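Local coordinates for protein glycoside hydrolase, GH17 family (Formosa sp. Hel1_33_131, PDB 6FCG) that probably cleaves internal beta-1,3-glucosidic linkages of the algal polysaccharide laminarin, as an endo-acting laminarinase, at residues N251-E261 and R269-Y280; A318-K328 and L413-P421. All coordinates share one frame; numbering follows the deposited sequence.

Overall arrangement
Both contacts lie on the flank of the TIM barrel, each with its centre about 22 Å from the centre of the chain, and their own centres are about 13 Å apart. Interaction 1 lays a chain segment along helix 266-294. Interaction 2 lets the C-terminal region run past the start of helix 326-342. They meet at Trp-255, whose NE1 is 2.8 Å from Ser-321 O, a probable hydrogen bond, and at Val-257, whose N lies 3.0 Å from Pro-421 O beside the small parallel pairing of strands 257-258 and 422-423. Met-274 also packs on Lys-328. Reciprocal salt bridges, Arg-269 to Glu-416 of a neighbouring subunit and Glu-416 to Arg-269 of that subunit, join both contacts to the assembly.

Interaction 1. Residues N251-E261 and R269-Y280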
loop_
_atom_site.group_PDB
_atom_site.type_symbol
_atom_site.label_atom_id
_atom_site.label_comp_id
_atom_site.label_asym_id
_atom_site.label_seq_id
_atom_site.Cartn_x
_atom_site.Cartn_y
_atom_site.Cartn_z
ATOM N N ASN A 251 -14.408 -13.933 -8.368
ATOM C CA ASN A 251 -15.752 -13.817 -7.860
ATOM C C ASN A 251 -15.860 -14.515 -6.509
ATOM O O ASN A 251 -16.437 -15.590 -6.378
ATOM C CB ASN A 251 -16.785 -14.345 -8.862
ATOM C CG ASN A 251 -18.220 -14.205 -8.341
ATOM O OD1 ASN A 251 -18.536 -13.289 -7.533
ATOM N ND2 ASN A 251 -19.086 -15.132 -8.759
ATOM N N PRO A 252 -15.317 -13.868 -5.478
ATOM C CA PRO A 252 -15.027 -14.532 -4.209
ATOM C C PRO A 252 -16.147 -14.654 -3.196
ATOM O O PRO A 252 -15.868 -15.059 -2.056
ATOM C CB PRO A 252 -13.878 -13.686 -3.647
ATOM C CG PRO A 252 -14.105 -12.331 -4.198
ATOM C CD PRO A 252 -14.808 -12.485 -5.524
ATOM N N ILE A 253 -17.390 -14.383 -3.579
ATOM C CA ILE A 253 -18.495 -14.292 -2.602
ATOM C C ILE A 253 -18.754 -15.624 -1.866
ATOM O O ILE A 253 -19.195 -15.619 -0.723
ATOM C CB ILE A 253 -19.785 -13.688 -3.207
ATOM C CG1 ILE A 253 -19.671 -12.173 -3.566
ATOM C CG2 ILE A 253 -20.968 -13.804 -2.247
ATOM C CD1 ILE A 253 -18.398 -11.642 -4.234
ATOM N N PHE A 254 -18.394 -16.742 -2.488
ATOM C CA PHE A 254 -18.538 -18.107 -1.925
ATOM C C PHE A 254 -17.353 -18.569 -1.067
ATOM O O PHE A 254 -17.419 -19.600 -0.404
ATOM C CB PHE A 254 -18.724 -19.116 -3.093
ATOM C CG PHE A 254 -17.444 -19.444 -3.816
ATOM C CD1 PHE A 254 -16.634 -20.493 -3.377
ATOM C CD2 PHE A 254 -17.010 -18.679 -4.893
ATOM C CE1 PHE A 254 -15.441 -20.782 -4.014
ATOM C CE2 PHE A 254 -15.807 -18.965 -5.528
ATOM C CZ PHE A 254 -15.027 -20.019 -5.089
ATOM N N TRP A 255 -16.249 -17.833 -1.121
ATOM C CA TRP A 255 -14.963 -18.309 -0.595
ATOM C C TRP A 255 -14.586 -17.577 0.689
ATOM O O TRP A 255 -14.434 -16.354 0.693
ATOM C CB TRP A 255 -13.879 -18.080 -1.648
ATOM C CG TRP A 255 -12.511 -18.487 -1.234
ATOM C CD1 TRP A 255 -11.458 -17.663 -1.025
ATOM C CD2 TRP A 255 -12.060 -19.797 -0.975
ATOM N NE1 TRP A 255 -10.387 -18.378 -0.644
ATOM C CE2 TRP A 255 -10.729 -19.701 -0.603
ATOM C CE3 TRP A 255 -12.658 -21.049 -1.005
ATOM C CZ2 TRP A 255 -9.958 -20.819 -0.270
ATOM C CZ3 TRP A 255 -11.903 -22.155 -0.676
ATOM C CH2 TRP A 255 -10.574 -22.034 -0.307
ATOM N N GLY A 256 -14.449 -18.333 1.764
ATOM C CA GLY A 256 -13.972 -17.806 3.013
ATOM C C GLY A 256 -14.352 -18.642 4.211
ATOM O O GLY A 256 -14.860 -19.757 4.086
ATOM N N VAL A 257 -14.024 -18.100 5.380
ATOM C CA VAL A 257 -14.527 -18.586 6.665
ATOM C C VAL A 257 -15.486 -17.497 7.116
ATOM O O VAL A 257 -15.076 -16.337 7.276
ATOM C CB VAL A 257 -13.378 -18.779 7.669
ATOM C CG1 VAL A 257 -13.900 -19.299 8.992
ATOM C CG2 VAL A 257 -12.363 -19.757 7.109
ATOM N N PHE A 258 -16.761 -17.866 7.280
ATOM C CA PHE A 258 -17.861 -16.895 7.493
ATOM C C PHE A 258 -18.460 -17.039 8.886
ATOM O O PHE A 258 -18.701 -18.157 9.370
ATOM C CB PHE A 258 -18.976 -17.083 6.447
ATOM C CG PHE A 258 -18.560 -16.784 5.009
ATOM C CD1 PHE A 258 -18.710 -15.504 4.474
ATOM C CD2 PHE A 258 -18.057 -17.787 4.193
ATOM C CE1 PHE A 258 -18.349 -15.231 3.160
ATOM C CE2 PHE A 258 -17.690 -17.521 2.896
ATOM C CZ PHE A 258 -17.842 -16.240 2.369
ATOM N N GLY A 259 -18.682 -15.900 9.533
ATOM C CA GLY A 259 -19.319 -15.814 10.862
ATOM C C GLY A 259 -18.889 -16.832 11.913
ATOM O O GLY A 259 -17.700 -16.957 12.215
ATOM N N ASP A 260 -19.874 -17.562 12.432
ATOM C CA ASP A 260 -19.694 -18.557 13.492
ATOM C C ASP A 260 -18.656 -19.622 13.212
ATOM O O ASP A 260 -18.188 -20.261 14.154
ATOM C CB ASP A 260 -21.031 -19.258 13.805
ATOM C CG ASP A 260 -21.928 -18.425 14.722
ATOM O OD1 ASP A 260 -21.432 -17.910 15.749
ATOM O OD2 ASP A 260 -23.132 -18.283 14.412
ATOM N N GLU A 261 -18.311 -19.822 11.932
ATOM C CA GLU A 261 -17.274 -20.786 11.518
ATOM C C GLU A 261 -15.899 -20.558 12.168
ATOM O O GLU A 261 -15.153 -21.518 12.357
ATOM C CB GLU A 261 -17.137 -20.830 9.988
ATOM C CG GLU A 261 -18.299 -21.519 9.277
ATOM C CD GLU A 261 -18.430 -21.159 7.806
ATOM O OE1 GLU A 261 -17.444 -20.687 7.169
ATOM O OE2 GLU A 261 -19.542 -21.333 7.267
ATOM N N ARG A 269 -13.153 -25.828 9.338
ATOM C CA ARG A 269 -13.180 -24.615 8.528
ATOM C C ARG A 269 -12.788 -24.848 7.060
ATOM O O ARG A 269 -13.441 -24.322 6.151
ATOM C CB ARG A 269 -12.292 -23.545 9.152
ATOM C CG ARG A 269 -12.981 -22.874 10.316
ATOM C CD ARG A 269 -12.118 -22.671 11.569
ATOM N NE ARG A 269 -11.260 -21.532 11.527
ATOM C CZ ARG A 269 -10.136 -21.388 12.231
ATOM N NH1 ARG A 269 -9.668 -22.286 13.117
ATOM N NH2 ARG A 269 -9.477 -20.270 12.031
ATOM N N ILE A 270 -11.725 -25.619 6.845
ATOM C CA ILE A 270 -11.301 -25.973 5.498
ATOM C C ILE A 270 -12.365 -26.840 4.801
ATOM O O ILE A 270 -12.749 -26.538 3.676
ATOM C CB ILE A 270 -9.888 -26.618 5.492
ATOM C CG1 ILE A 270 -8.858 -25.541 5.814
ATOM C CG2 ILE A 270 -9.570 -27.233 4.131
ATOM C CD1 ILE A 270 -7.446 -26.045 5.980
ATOM N N ASP A 271 -12.844 -27.894 5.470
ATOM C CA ASP A 271 -13.899 -28.756 4.915
ATOM C C ASP A 271 -15.126 -27.970 4.439
ATOM O O ASP A 271 -15.605 -28.182 3.329
ATOM C CB ASP A 271 -14.338 -29.829 5.924
ATOM C CG ASP A 271 -13.329 -30.977 6.070
ATOM O OD1 ASP A 271 -12.555 -31.240 5.122
ATOM O OD2 ASP A 271 -13.336 -31.648 7.143
ATOM N N ILE A 272 -15.615 -27.067 5.272
ATOM C CA ILE A 272 -16.814 -26.266 4.974
ATOM C C ILE A 272 -16.555 -25.347 3.804
ATOM O O ILE A 272 -17.408 -25.190 2.934
ATOM C CB ILE A 272 -17.257 -25.426 6.214
ATOM C CG1 ILE A 272 -17.931 -26.333 7.223
ATOM C CG2 ILE A 272 -18.223 -24.296 5.862
ATOM C CD1 ILE A 272 -17.908 -25.779 8.629
ATOM N N ALA A 273 -15.388 -24.711 3.801
ATOM C CA ALA A 273 -15.051 -23.769 2.745
ATOM C C ALA A 273 -14.895 -24.490 1.402
ATOM O O ALA A 273 -15.414 -24.017 0.384
ATOM C CB ALA A 273 -13.779 -23.019 3.088
ATOM N N MET A 274 -14.192 -25.626 1.427
ATOM C CA MET A 274 -14.014 -26.436 0.249
ATOM C C MET A 274 -15.321 -27.051 -0.254
ATOM O O MET A 274 -15.504 -27.185 -1.470
ATOM C CB MET A 274 -12.956 -27.521 0.464
ATOM C CG MET A 274 -11.527 -26.994 0.545
ATOM S SD MET A 274 -11.088 -25.807 -0.740
ATOM C CE MET A 274 -11.122 -26.885 -2.167
ATOM N N ASN A 275 -16.231 -27.401 0.644
ATOM C CA ASN A 275 -17.551 -27.815 0.211
ATOM C C ASN A 275 -18.294 -26.727 -0.561
ATOM O O ASN A 275 -18.976 -27.009 -1.540
ATOM C CB ASN A 275 -18.404 -28.305 1.373
ATOM C CG ASN A 275 -19.680 -28.964 0.880
ATOM O OD1 ASN A 275 -19.678 -30.144 0.523
ATOM N ND2 ASN A 275 -20.776 -28.208 0.845
ATOM N N ARG A 276 -18.160 -25.478 -0.138
ATOM C CA ARG A 276 -18.760 -24.381 -0.891
ATOM C C ARG A 276 -18.190 -24.288 -2.325
ATOM O O ARG A 276 -18.920 -23.925 -3.254
ATOM C CB ARG A 276 -18.624 -23.036 -0.149
ATOM C CG ARG A 276 -19.744 -22.730 0.845
ATOM C CD ARG A 276 -19.628 -21.298 1.384
ATOM N NE ARG A 276 -18.456 -21.144 2.254
ATOM C CZ ARG A 276 -18.432 -21.333 3.578
ATOM N NH1 ARG A 276 -19.526 -21.666 4.251
ATOM N NH2 ARG A 276 -17.292 -21.193 4.253
ATOM N N ALA A 277 -16.899 -24.571 -2.476
ATOM C CA ALA A 277 -16.237 -24.562 -3.763
ATOM C C ALA A 277 -16.791 -25.638 -4.677
ATOM O O ALA A 277 -16.990 -25.414 -5.883
ATOM C CB ALA A 277 -14.734 -24.747 -3.580
ATOM N N LYS A 278 -17.000 -26.825 -4.123
ATOM C CA LYS A 278 -17.626 -27.914 -4.866
ATOM C C LYS A 278 -19.032 -27.518 -5.306
ATOM O O LYS A 278 -19.391 -27.639 -6.458
ATOM C CB LYS A 278 -17.680 -29.171 -4.015
ATOM C CG LYS A 278 -18.552 -30.292 -4.552
ATOM C CD LYS A 278 -19.427 -30.820 -3.432
ATOM C CE LYS A 278 -20.042 -32.141 -3.850
ATOM N NZ LYS A 278 -21.049 -32.657 -2.884
ATOM N N THR A 279 -19.817 -27.023 -4.379
ATOM C CA THR A 279 -21.184 -26.626 -4.671
ATOM C C THR A 279 -21.291 -25.552 -5.734
ATOM O O THR A 279 -22.243 -25.530 -6.536
ATOM C CB THR A 279 -21.768 -26.137 -3.319
ATOM O OG1 THR A 279 -22.305 -27.261 -2.618
ATOM C CG2 THR A 279 -22.790 -25.063 -3.498
ATOM N N TYR A 280 -20.331 -24.638 -5.712
ATOM C CA TYR A 280 -20.263 -23.583 -6.705
ATOM C C TYR A 280 -20.128 -24.162 -8.114
ATOM O O TYR A 280 -20.786 -23.713 -9.035
ATOM C CB TYR A 280 -19.067 -22.708 -6.366
ATOM C CG TYR A 280 -18.918 -21.466 -7.171
ATOM C CD1 TYR A 280 -19.624 -20.311 -6.830
ATOM C CD2 TYR A 280 -18.043 -21.426 -8.234
ATOM C CE1 TYR A 280 -19.474 -19.149 -7.562
ATOM C CE2 TYR A 280 -17.878 -20.271 -8.982
ATOM C CZ TYR A 280 -18.587 -19.130 -8.646
ATOM O OH TYR A 280 -18.418 -17.989 -9.406
#
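Arg-276 and Glu-261 form the main polar link, an end-on, two-pronged salt bridge. Arg-276 NH1 reaches Glu-261 OE2 and Arg-276 NH2 reaches Glu-261 OE1, each at 3.0 Å, with guanidinium and carboxylate only 8° from coplanar. Both carboxylate oxygens are met on their syn sides. The bend at chi3 (-69°) brings the guanidinium up to the loop carbonyls; Arg-276 NH2 also donates to Gly-256 O (2.8 Å) and NE makes a weak bond to Phe-254 O. Glu-261 OE1 is gripped again by Phe-258 N at 2.9 Å, from the opposite face of the carboxylate, which should fix its rotation. Phe-258 stands nearly perpendicular to the guanidinium, CD2 over one face; Ile-272 O lies over the other. Tyr-280 OH accepts from Asn-251 ND2 (3.0 Å) and is also hydrogen-bonded to Asp-247.

Among the aromatic contacts, Phe-254 stacks face-to-face and offset on Tyr-280, centroids 4.3 Å apart and planes 25° apart. Met-274 SD lies in plane at the edge of Trp-255, 3.7 Å from CZ3, a Met-aromatic contact.

Helix 266-294, between TIM-barrel strands 238-241 and 301-305, has strand 257-258 and its flanking loops along one side, while Met-274 and Ile-270 pack on helix 326-342 and Tyr-280 on helix 244-250.

Interaction 2. Residues A318-K328 and L413-P421; sequences AKGSKATDEYK and LFLEVELPP
At the N-terminus of helix 326-342, the N-cap residue Asp-325 rests its carboxylate across the two methyls of Val-417, in the segment that follows helix 410-416, with Asp-325 OD2 3.5 Å from Val-417 CG1. With CG turned between the backbone N and the carbonyl carbon (chi1 59°), the carboxylate folds back over the helix start. Asp-325 OD1 accepts from Lys-328 N at 2.9 Å and, weakly, from Tyr-327 N. Asp-325 OD2 forms a long salt bridge with Lys-328 NZ and takes a bond from a water, 2.7 Å away, which in turn accepts from Glu-418 N at 2.9 Å.

This helix follows strand 301-305 in the TIM barrel, and its first turn packs on residues of helix 410-416 and on Val-417. There Phe-414 sets an edge over the centre of the Tyr-327 ring in an edge-to-face pair, centroids 4.7 Å apart and planes at 57°, while Leu-413 and Val-417 pack on Tyr-327 CB.

In the loop before the N-cap, Lys-322 bends at chi2 (-77°); its CB and CG pass Leu-419 O and its CD and CE lie alongside the Glu-418 carboxylate. Lys-322 NZ donates to Ala-318 O (2.9 Å) and forms a salt bridge with Glu-418 OE2 (3.2 Å) whose hydrogen bond is weak. That carboxylate lies close to Glu-418 of the third subunit, a like-charge approach the lysine may ease.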
loop_
_atom_site.group_PDB
_atom_site.type_symbol
_atom_site.label_atom_id
_atom_site.label_comp_id
_atom_site.label_asym_id
_atom_site.label_seq_id
_atom_site.Cartn_x
_atom_site.Cartn_y
_atom_site.Cartn_z
ATOM N N ALA A 318 -0.545 -17.668 -1.041
ATOM C CA ALA A 318 -0.274 -16.840 0.156
ATOM C C ALA A 318 -0.441 -15.327 -0.059
ATOM O O ALA A 318 -0.816 -14.626 0.847
ATOM C CB ALA A 318 1.133 -17.142 0.698
ATOM N N LYS A 319 -0.166 -14.834 -1.263
ATOM C CA LYS A 319 -0.260 -13.401 -1.557
ATOM C C LYS A 319 -1.642 -12.982 -2.043
ATOM O O LYS A 319 -1.822 -11.846 -2.480
ATOM C CB LYS A 319 0.789 -12.988 -2.602
ATOM C CG LYS A 319 2.247 -13.428 -2.317
ATOM C CD LYS A 319 3.216 -12.263 -2.487
ATOM C CE LYS A 319 3.787 -12.148 -3.892
ATOM N NZ LYS A 319 5.024 -11.322 -3.875
ATOM N N GLY A 320 -2.614 -13.891 -1.976
ATOM C CA GLY A 320 -3.985 -13.627 -2.424
ATOM C C GLY A 320 -4.980 -14.490 -1.659
ATOM O O GLY A 320 -5.029 -14.436 -0.441
ATOM N N SER A 321 -5.740 -15.310 -2.373
ATOM C CA SER A 321 -6.941 -15.971 -1.819
ATOM C C SER A 321 -6.705 -17.179 -0.926
ATOM O O SER A 321 -7.658 -17.705 -0.387
ATOM C CB SER A 321 -7.856 -16.385 -2.954
ATOM O OG SER A 321 -7.373 -17.546 -3.617
ATOM N N LYS A 322 -5.455 -17.610 -0.754
ATOM C CA LYS A 322 -5.122 -18.771 0.118
ATOM C C LYS A 322 -5.759 -20.092 -0.353
ATOM O O LYS A 322 -6.060 -20.965 0.460
ATOM C CB LYS A 322 -5.512 -18.523 1.592
ATOM C CG LYS A 322 -5.242 -17.143 2.150
ATOM C CD LYS A 322 -3.798 -16.922 2.489
ATOM C CE LYS A 322 -3.749 -15.673 3.350
ATOM N NZ LYS A 322 -2.461 -14.963 3.272
ATOM N N ALA A 323 -5.960 -20.231 -1.650
ATOM C CA ALA A 323 -6.607 -21.412 -2.203
ATOM C C ALA A 323 -5.637 -22.558 -2.473
ATOM O O ALA A 323 -5.938 -23.706 -2.189
ATOM C CB ALA A 323 -7.316 -21.035 -3.488
ATOM N N THR A 324 -4.463 -22.241 -2.988
ATOM C CA THR A 324 -3.577 -23.239 -3.527
ATOM C C THR A 324 -2.646 -23.923 -2.514
ATOM O O THR A 324 -1.838 -23.271 -1.885
ATOM C CB THR A 324 -2.694 -22.630 -4.610
ATOM O OG1 THR A 324 -1.989 -21.503 -4.083
ATOM C CG2 THR A 324 -3.541 -22.198 -5.777
ATOM N N ASP A 325 -2.791 -25.246 -2.407
ATOM C CA ASP A 325 -1.872 -26.157 -1.708
ATOM C C ASP A 325 -2.352 -27.589 -1.979
ATOM O O ASP A 325 -3.484 -27.778 -2.441
ATOM C CB ASP A 325 -1.795 -25.864 -0.192
ATOM C CG ASP A 325 -3.146 -25.975 0.495
ATOM O OD1 ASP A 325 -3.669 -27.113 0.567
ATOM O OD2 ASP A 325 -3.670 -24.928 0.972
ATOM N N GLU A 326 -1.540 -28.588 -1.652
ATOM C CA GLU A 326 -1.870 -29.968 -2.000
ATOM C C GLU A 326 -3.050 -30.556 -1.240
ATOM O O GLU A 326 -3.714 -31.496 -1.736
ATOM C CB GLU A 326 -0.672 -30.871 -1.817
ATOM C CG GLU A 326 0.445 -30.568 -2.807
ATOM C CD GLU A 326 1.637 -31.511 -2.712
ATOM O OE1 GLU A 326 1.507 -32.621 -2.142
ATOM O OE2 GLU A 326 2.711 -31.141 -3.223
ATOM N N TYR A 327 -3.319 -30.016 -0.049
ATOM C CA TYR A 327 -4.419 -30.498 0.786
ATOM C C TYR A 327 -5.759 -30.065 0.206
ATOM O O TYR A 327 -6.684 -30.869 0.053
ATOM C CB TYR A 327 -4.247 -29.995 2.228
ATOM C CG TYR A 327 -5.267 -30.496 3.233
ATOM C CD1 TYR A 327 -5.473 -31.863 3.428
ATOM C CD2 TYR A 327 -5.976 -29.615 4.038
ATOM C CE1 TYR A 327 -6.383 -32.331 4.371
ATOM C CE2 TYR A 327 -6.882 -30.076 4.986
ATOM C CZ TYR A 327 -7.076 -31.431 5.149
ATOM O OH TYR A 327 -7.968 -31.874 6.080
ATOM N N LYS A 328 -5.883 -28.785 -0.103
ATOM C CA LYS A 328 -7.125 -28.298 -0.675
ATOM C C LYS A 328 -7.353 -28.886 -2.056
ATOM O O LYS A 328 -8.497 -29.093 -2.424
ATOM C CB LYS A 328 -7.177 -26.772 -0.722
ATOM C CG LYS A 328 -7.248 -26.157 0.649
ATOM C CD LYS A 328 -7.696 -24.722 0.558
ATOM C CE LYS A 328 -6.681 -23.728 1.096
ATOM N NZ LYS A 328 -6.472 -23.524 2.499
ATOM N N LEU A 413 3.117 -30.870 5.551
ATOM C CA LEU A 413 2.177 -30.252 4.633
ATOM C C LEU A 413 1.318 -29.215 5.346
ATOM O O LEU A 413 1.178 -28.082 4.899
ATOM C CB LEU A 413 1.299 -31.319 3.984
ATOM C CG LEU A 413 0.129 -30.843 3.132
ATOM C CD1 LEU A 413 0.604 -29.920 2.012
ATOM C CD2 LEU A 413 -0.632 -32.046 2.592
ATOM N N PHE A 414 0.742 -29.620 6.456
ATOM C CA PHE A 414 -0.169 -28.772 7.193
ATOM C C PHE A 414 0.453 -27.459 7.629
ATOM O O PHE A 414 -0.235 -26.433 7.637
ATOM C CB PHE A 414 -0.785 -29.543 8.384
ATOM C CG PHE A 414 -1.969 -30.377 8.010
ATOM C CD1 PHE A 414 -2.150 -30.848 6.706
ATOM C CD2 PHE A 414 -2.905 -30.714 8.956
ATOM C CE1 PHE A 414 -3.254 -31.621 6.375
ATOM C CE2 PHE A 414 -4.002 -31.494 8.623
ATOM C CZ PHE A 414 -4.176 -31.952 7.328
ATOM N N LEU A 415 1.738 -27.467 7.973
ATOM C CA LEU A 415 2.422 -26.207 8.287
ATOM C C LEU A 415 2.370 -25.206 7.129
ATOM O O LEU A 415 2.184 -24.000 7.355
ATOM C CB LEU A 415 3.864 -26.450 8.728
ATOM C CG LEU A 415 4.072 -27.141 10.084
ATOM C CD1 LEU A 415 5.557 -27.407 10.324
ATOM C CD2 LEU A 415 3.518 -26.314 11.238
ATOM N N GLU A 416 2.515 -25.709 5.900
ATOM C CA GLU A 416 2.488 -24.861 4.716
ATOM C C GLU A 416 1.070 -24.440 4.331
ATOM O O GLU A 416 0.918 -23.402 3.711
ATOM C CB GLU A 416 3.136 -25.530 3.520
ATOM C CG GLU A 416 4.556 -26.015 3.736
ATOM C CD GLU A 416 5.352 -26.159 2.428
ATOM O OE1 GLU A 416 4.715 -26.032 1.372
ATOM O OE2 GLU A 416 6.584 -26.409 2.412
ATOM N N VAL A 417 0.051 -25.210 4.694
ATOM C CA VAL A 417 -1.333 -24.860 4.355
ATOM C C VAL A 417 -1.818 -23.654 5.185
ATOM O O VAL A 417 -1.614 -23.609 6.382
ATOM C CB VAL A 417 -2.312 -26.047 4.616
ATOM C CG1 VAL A 417 -3.745 -25.623 4.355
ATOM C CG2 VAL A 417 -2.025 -27.276 3.758
ATOM N N GLU A 418 -2.450 -22.687 4.514
ATOM C CA GLU A 418 -3.105 -21.568 5.171
ATOM C C GLU A 418 -4.611 -21.744 5.121
ATOM O O GLU A 418 -5.121 -22.466 4.280
ATOM C CB GLU A 418 -2.686 -20.261 4.509
ATOM C CG GLU A 418 -1.172 -20.054 4.557
ATOM C CD GLU A 418 -0.724 -18.662 4.182
ATOM O OE1 GLU A 418 0.224 -18.605 3.379
ATOM O OE2 GLU A 418 -1.297 -17.655 4.641
ATOM N N LEU A 419 -5.313 -21.096 6.048
ATOM C CA LEU A 419 -6.782 -21.096 6.048
ATOM C C LEU A 419 -7.345 -20.075 5.075
ATOM O O LEU A 419 -6.686 -19.092 4.748
ATOM C CB LEU A 419 -7.372 -20.832 7.438
ATOM C CG LEU A 419 -7.261 -22.065 8.335
ATOM C CD1 LEU A 419 -6.112 -21.903 9.309
ATOM C CD2 LEU A 419 -8.547 -22.302 9.092
ATOM N N PRO A 420 -8.590 -20.298 4.623
ATOM C CA PRO A 420 -9.219 -19.277 3.797
ATOM C C PRO A 420 -9.385 -17.972 4.583
ATOM O O PRO A 420 -9.425 -17.995 5.804
ATOM C CB PRO A 420 -10.572 -19.885 3.451
ATOM C CG PRO A 420 -10.424 -21.358 3.666
ATOM C CD PRO A 420 -9.414 -21.519 4.744
ATOM N N PRO A 421 -9.469 -16.840 3.882
ATOM C CA PRO A 421 -9.618 -15.598 4.598
ATOM C C PRO A 421 -10.966 -15.524 5.328
ATOM O O PRO A 421 -11.977 -16.030 4.841
ATOM C CB PRO A 421 -9.527 -14.541 3.483
ATOM C CG PRO A 421 -10.035 -15.233 2.269
ATOM C CD PRO A 421 -9.618 -16.666 2.420
HETATM O O HOH W 1 -2.697 -22.476 1.599
#